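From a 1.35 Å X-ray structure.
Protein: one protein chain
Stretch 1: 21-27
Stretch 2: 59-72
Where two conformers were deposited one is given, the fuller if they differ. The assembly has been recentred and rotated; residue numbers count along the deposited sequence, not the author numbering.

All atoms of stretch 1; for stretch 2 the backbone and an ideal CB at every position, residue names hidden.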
# COMPACT_ATOMS: atom_id res chain seq x y z
N SER A 21 9.80 10.69 0.29
CA SER A 21 8.92 10.82 1.42
C SER A 21 8.05 12.06 1.31
O SER A 21 6.88 12.02 1.65
CB SER A 21 9.70 10.82 2.76
OG SER A 21 10.89 11.58 2.67
N HIS A 22 8.60 13.16 0.82
CA HIS A 22 7.83 14.38 0.68
C HIS A 22 6.64 14.22 -0.27
O HIS A 22 5.55 14.81 -0.02
CB HIS A 22 8.75 15.54 0.20
CG HIS A 22 8.01 16.72 -0.36
ND1 HIS A 22 7.50 17.73 0.44
CD2 HIS A 22 7.72 17.07 -1.64
CE1 HIS A 22 6.91 18.63 -0.33
NE2 HIS A 22 7.03 18.26 -1.59
N GLU A 23 6.83 13.45 -1.35
CA GLU A 23 5.79 13.19 -2.38
C GLU A 23 4.90 12.01 -2.00
O GLU A 23 4.03 11.61 -2.78
CB GLU A 23 6.43 12.90 -3.76
CG GLU A 23 7.16 14.08 -4.46
CD GLU A 23 6.23 15.26 -4.86
OE1 GLU A 23 5.44 15.12 -5.83
OE2 GLU A 23 6.36 16.36 -4.27
N GLY A 24 5.14 11.42 -0.84
CA GLY A 24 4.22 10.48 -0.29
C GLY A 24 4.54 9.02 -0.45
O GLY A 24 3.64 8.21 -0.38
N PHE A 25 5.84 8.67 -0.48
CA PHE A 25 6.24 7.25 -0.49
C PHE A 25 7.18 6.92 0.65
O PHE A 25 7.99 7.76 1.05
CB PHE A 25 6.93 6.92 -1.81
CG PHE A 25 6.05 7.09 -3.02
CD1 PHE A 25 5.16 6.08 -3.39
CD2 PHE A 25 6.08 8.26 -3.78
CE1 PHE A 25 4.34 6.24 -4.50
CE2 PHE A 25 5.27 8.42 -4.87
CZ PHE A 25 4.40 7.41 -5.24
N GLU A 26 7.13 5.66 1.10
CA GLU A 26 8.12 5.11 2.03
C GLU A 26 8.56 3.76 1.50
O GLU A 26 7.75 3.05 0.90
CB GLU A 26 7.47 4.80 3.40
CG GLU A 26 7.06 5.93 4.23
CD GLU A 26 6.62 5.47 5.65
OE1 GLU A 26 6.44 4.20 5.94
OE2 GLU A 26 6.47 6.34 6.49
N SER A 27 9.79 3.35 1.82
CA SER A 27 10.23 2.00 1.52
C SER A 27 10.78 1.32 2.75
O SER A 27 11.36 1.97 3.64
CB SER A 27 11.24 1.96 0.37
OG SER A 27 12.50 2.39 0.75
N UNK A 59 5.24 1.78 0.17
CA UNK A 59 3.90 2.18 0.55
C UNK A 59 3.69 3.65 0.29
O UNK A 59 4.68 4.42 0.14
CB UNK A 59 3.64 1.86 2.02
N UNK A 60 2.44 4.04 0.13
CA UNK A 60 2.08 5.45 -0.03
C UNK A 60 1.49 6.01 1.25
O UNK A 60 0.76 5.32 1.96
CB UNK A 60 1.09 5.62 -1.18
N UNK A 61 1.75 7.28 1.48
CA UNK A 61 1.25 7.99 2.64
C UNK A 61 0.28 9.07 2.11
O UNK A 61 0.05 9.13 0.90
CB UNK A 61 2.39 8.59 3.46
N UNK A 62 -0.31 9.90 3.00
CA UNK A 62 -1.35 10.81 2.51
C UNK A 62 -0.93 11.71 1.34
O UNK A 62 -1.75 11.99 0.45
CB UNK A 62 -1.82 11.70 3.67
N UNK A 63 0.33 12.15 1.34
CA UNK A 63 0.79 13.07 0.30
C UNK A 63 0.94 12.45 -1.11
O UNK A 63 1.04 13.18 -2.07
CB UNK A 63 2.14 13.66 0.73
N UNK A 64 0.91 11.11 -1.23
CA UNK A 64 0.94 10.51 -2.56
C UNK A 64 -0.21 11.05 -3.39
O UNK A 64 -0.02 11.58 -4.49
CB UNK A 64 0.87 8.98 -2.47
N UNK A 65 -1.41 10.96 -2.84
CA UNK A 65 -2.60 11.49 -3.51
C UNK A 65 -2.64 13.03 -3.44
O UNK A 65 -2.89 13.71 -4.45
CB UNK A 65 -3.86 10.90 -2.88
N UNK A 66 -2.46 13.58 -2.24
CA UNK A 66 -2.72 15.00 -2.02
C UNK A 66 -1.70 15.93 -2.68
O UNK A 66 -2.02 17.07 -2.95
CB UNK A 66 -2.75 15.28 -0.52
N UNK A 67 -0.48 15.44 -2.89
CA UNK A 67 0.58 16.24 -3.46
C UNK A 67 1.02 15.69 -4.82
O UNK A 67 0.86 16.36 -5.86
CB UNK A 67 1.77 16.30 -2.50
N UNK A 68 1.55 14.47 -4.84
CA UNK A 68 2.19 13.95 -6.08
C UNK A 68 1.16 13.69 -7.20
O UNK A 68 1.35 14.10 -8.35
CB UNK A 68 2.95 12.66 -5.77
N UNK A 69 0.10 13.00 -6.86
CA UNK A 69 -0.94 12.69 -7.82
C UNK A 69 -1.65 13.97 -8.29
O UNK A 69 -1.93 14.10 -9.47
CB UNK A 69 -1.95 11.71 -7.21
N UNK A 70 -1.87 14.90 -7.39
CA UNK A 70 -2.46 16.17 -7.77
C UNK A 70 -1.62 16.87 -8.85
O UNK A 70 -2.16 17.35 -9.86
CB UNK A 70 -2.60 17.07 -6.54
N UNK A 71 -0.29 16.92 -8.65
CA UNK A 71 0.61 17.51 -9.65
C UNK A 71 0.47 16.79 -11.01
O UNK A 71 0.43 17.44 -12.07
CB UNK A 71 2.06 17.44 -9.16
N UNK A 72 0.37 15.47 -10.96
CA UNK A 72 0.28 14.67 -12.16
C UNK A 72 -1.05 14.95 -12.89
O UNK A 72 -1.06 15.11 -14.12
CB UNK A 72 0.41 13.19 -11.82

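Position 59 is extended (phi/psi -122/157) and pairs with Glu26 in antiparallel fashion: its N donates to Glu26 O (2.9 Å), and its O accepts from Glu26 N (2.9 Å). These bonds fix the backbone but not the side chain. The ideal CB lies on the same sheet face as the Glu26 side chain, 4.4 Å from Glu26 O, so a branched aliphatic or a longer polar residue would suit. The deposited residue is Leu59, chi1 p, whose CD1 comes 3.6 Å from Glu26 OE1, packing along the acid without answering its charge.

Position 60 continues the strand as a non-hydrogen-bonded pair with Phe25, its CB on the Phe25 face, 4.7 Å from Phe25 CD1. Small or medium residues, polar or apolar, would be reasonable. It is Ser60, little of which is covered by stretch 1; its OG bonds elsewhere in the structure, while its CA makes a CA-H...O contact with Gly24 O at 3.2 Å.

At 61 the N donates to Gly24 O (2.8 Å, 163°), which excludes proline. The CB points toward stretch 1, 5.4 Å from Glu26 CG, and the next residues turn into a helix, so Ser, Thr, Asp or Asn would suit. Thr61 is found: its CG2 meets Glu26 CG at 3.9 Å, and its OG1 shares water 1, at 2.9 Å, with Ser21 O, 2.9 Å from the same water.

Position 62, with phi -55 and a CB pointing away, tolerates many residues, proline included; Pro62 occupies it.

The CB at 63 points toward stretch 1, 3.7 Å from His22 O. Carbonyls dominate here, so a donor could bond directly, whereas an acceptor would need water. Asp63 takes the second route: water 2 donates to Ser21 O and to Asp63 OD2 (both 2.9 Å), and water 3 donates to His22 O (2.6 Å) and to Asp63 OD2 (2.7 Å).

Position 64 backs onto Gly24, CA to CA 4.0 Å; a CB on Gly24 would lie 2.0 Å from the N here, so the close approach depends on that glycine. The CB at 64 points sideways, 4.8 Å from Phe25 CZ, favouring a flexible apolar chain. Met64 places CG 3.7 Å from Phe25 CZ and SD 5.2 Å from the ring centroid, obliquely.

At 65 and 66 nothing of stretch 1 lies within 5.5 Å of the ideal CB, which points away at 65 and is out of reach at 66, so stretch 1 sets no preference; the residues are Phe65 and Asp66.

At 67 the CB points toward stretch 1, 4.9 Å from Glu23 OE2; aliphatic or basic residues could fit. Val67 brings CG1 to 3.7 Å from that oxygen.

At 68 the ideal CB is already 3.4 Å from Glu23 O, favouring a small residue. Ala68 fits, its CB also 3.4 Å from Glu23 OE1.

At 69 the CB points sideways and at 70 it is out of reach, with nothing of stretch 1 within 5.5 Å of either, so many side chains would serve; Phe69 and Arg70 are found.

At 71 the CB points toward stretch 1, 5.3 Å from Glu23 OE1, so a long basic chain is the natural answer. Lys71 extends until NZ forms a salt bridge with Glu23 OE2 at 3.1 Å.

At 72 the CB is again out of reach, with no stretch 1 atom within 5.5 Å, leaving the choice open; the residue is Trp72.

Stretch 2 (59-72) LSTPDMFDVAFRKW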
# COMPACT_ATOMS: atom_id res chain seq x y z
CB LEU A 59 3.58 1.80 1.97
CG LEU A 59 4.37 2.34 3.10
CD1 LEU A 59 3.89 3.74 3.46
CD2 LEU A 59 4.26 1.43 4.34
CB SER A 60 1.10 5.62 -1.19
OG SER A 60 -0.05 4.81 -1.04
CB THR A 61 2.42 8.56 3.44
OG1 THR A 61 2.98 9.67 2.74
CG2 THR A 61 3.50 7.49 3.64
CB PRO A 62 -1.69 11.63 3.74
CG PRO A 62 -1.47 10.66 4.87
CD PRO A 62 -0.23 9.92 4.46
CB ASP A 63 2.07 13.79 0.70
CG ASP A 63 1.84 14.88 1.74
OD1 ASP A 63 0.69 15.29 1.95
OD2 ASP A 63 2.81 15.37 2.29
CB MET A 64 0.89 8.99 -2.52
CG MET A 64 1.09 8.35 -3.89
SD MET A 64 0.06 6.89 -4.21
CE MET A 64 -1.61 7.61 -4.23
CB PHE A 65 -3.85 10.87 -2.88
CG PHE A 65 -5.15 11.36 -3.45
CD1 PHE A 65 -5.75 12.52 -2.95
CD2 PHE A 65 -5.79 10.65 -4.45
CE1 PHE A 65 -6.99 12.92 -3.42
CE2 PHE A 65 -7.00 11.09 -4.95
CZ PHE A 65 -7.61 12.20 -4.42
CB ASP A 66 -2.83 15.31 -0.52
CG ASP A 66 -4.08 14.70 0.12
OD1 ASP A 66 -5.11 14.67 -0.55
OD2 ASP A 66 -4.04 14.33 1.33
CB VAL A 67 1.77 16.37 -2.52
CG1 VAL A 67 2.89 17.19 -3.17
CG2 VAL A 67 1.35 16.99 -1.20
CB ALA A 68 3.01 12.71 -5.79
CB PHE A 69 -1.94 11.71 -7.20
CG PHE A 69 -3.13 11.40 -8.06
CD1 PHE A 69 -3.00 10.73 -9.27
CD2 PHE A 69 -4.41 11.70 -7.62
CE1 PHE A 69 -4.10 10.43 -10.02
CE2 PHE A 69 -5.50 11.34 -8.34
CZ PHE A 69 -5.35 10.73 -9.56
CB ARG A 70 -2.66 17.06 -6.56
CG ARG A 70 -3.27 18.41 -6.89
CD ARG A 70 -3.73 19.13 -5.64
NE ARG A 70 -4.31 20.43 -5.94
CZ ARG A 70 -4.95 21.17 -5.05
NH1 ARG A 70 -5.12 20.75 -3.80
NH2 ARG A 70 -5.47 22.34 -5.42
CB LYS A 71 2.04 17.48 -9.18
CG LYS A 71 2.34 18.46 -8.08
CD LYS A 71 3.78 18.35 -7.61
CE LYS A 71 3.98 19.02 -6.25
NZ LYS A 71 5.38 18.86 -5.77
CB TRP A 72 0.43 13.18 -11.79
CG TRP A 72 0.37 12.21 -12.95
CD1 TRP A 72 1.45 11.65 -13.61
CD2 TRP A 72 -0.79 11.55 -13.45
NE1 TRP A 72 1.01 10.74 -14.54
CE2 TRP A 72 -0.35 10.64 -14.47
CE3 TRP A 72 -2.16 11.64 -13.18
CZ2 TRP A 72 -1.24 9.84 -15.20
CZ3 TRP A 72 -3.05 10.83 -13.91
CH2 TRP A 72 -2.58 9.93 -14.90
O HOH W 1 5.84 9.64 3.03
O HOH W 2 4.71 13.32 3.08
O HOH W 3 4.42 17.02 0.90
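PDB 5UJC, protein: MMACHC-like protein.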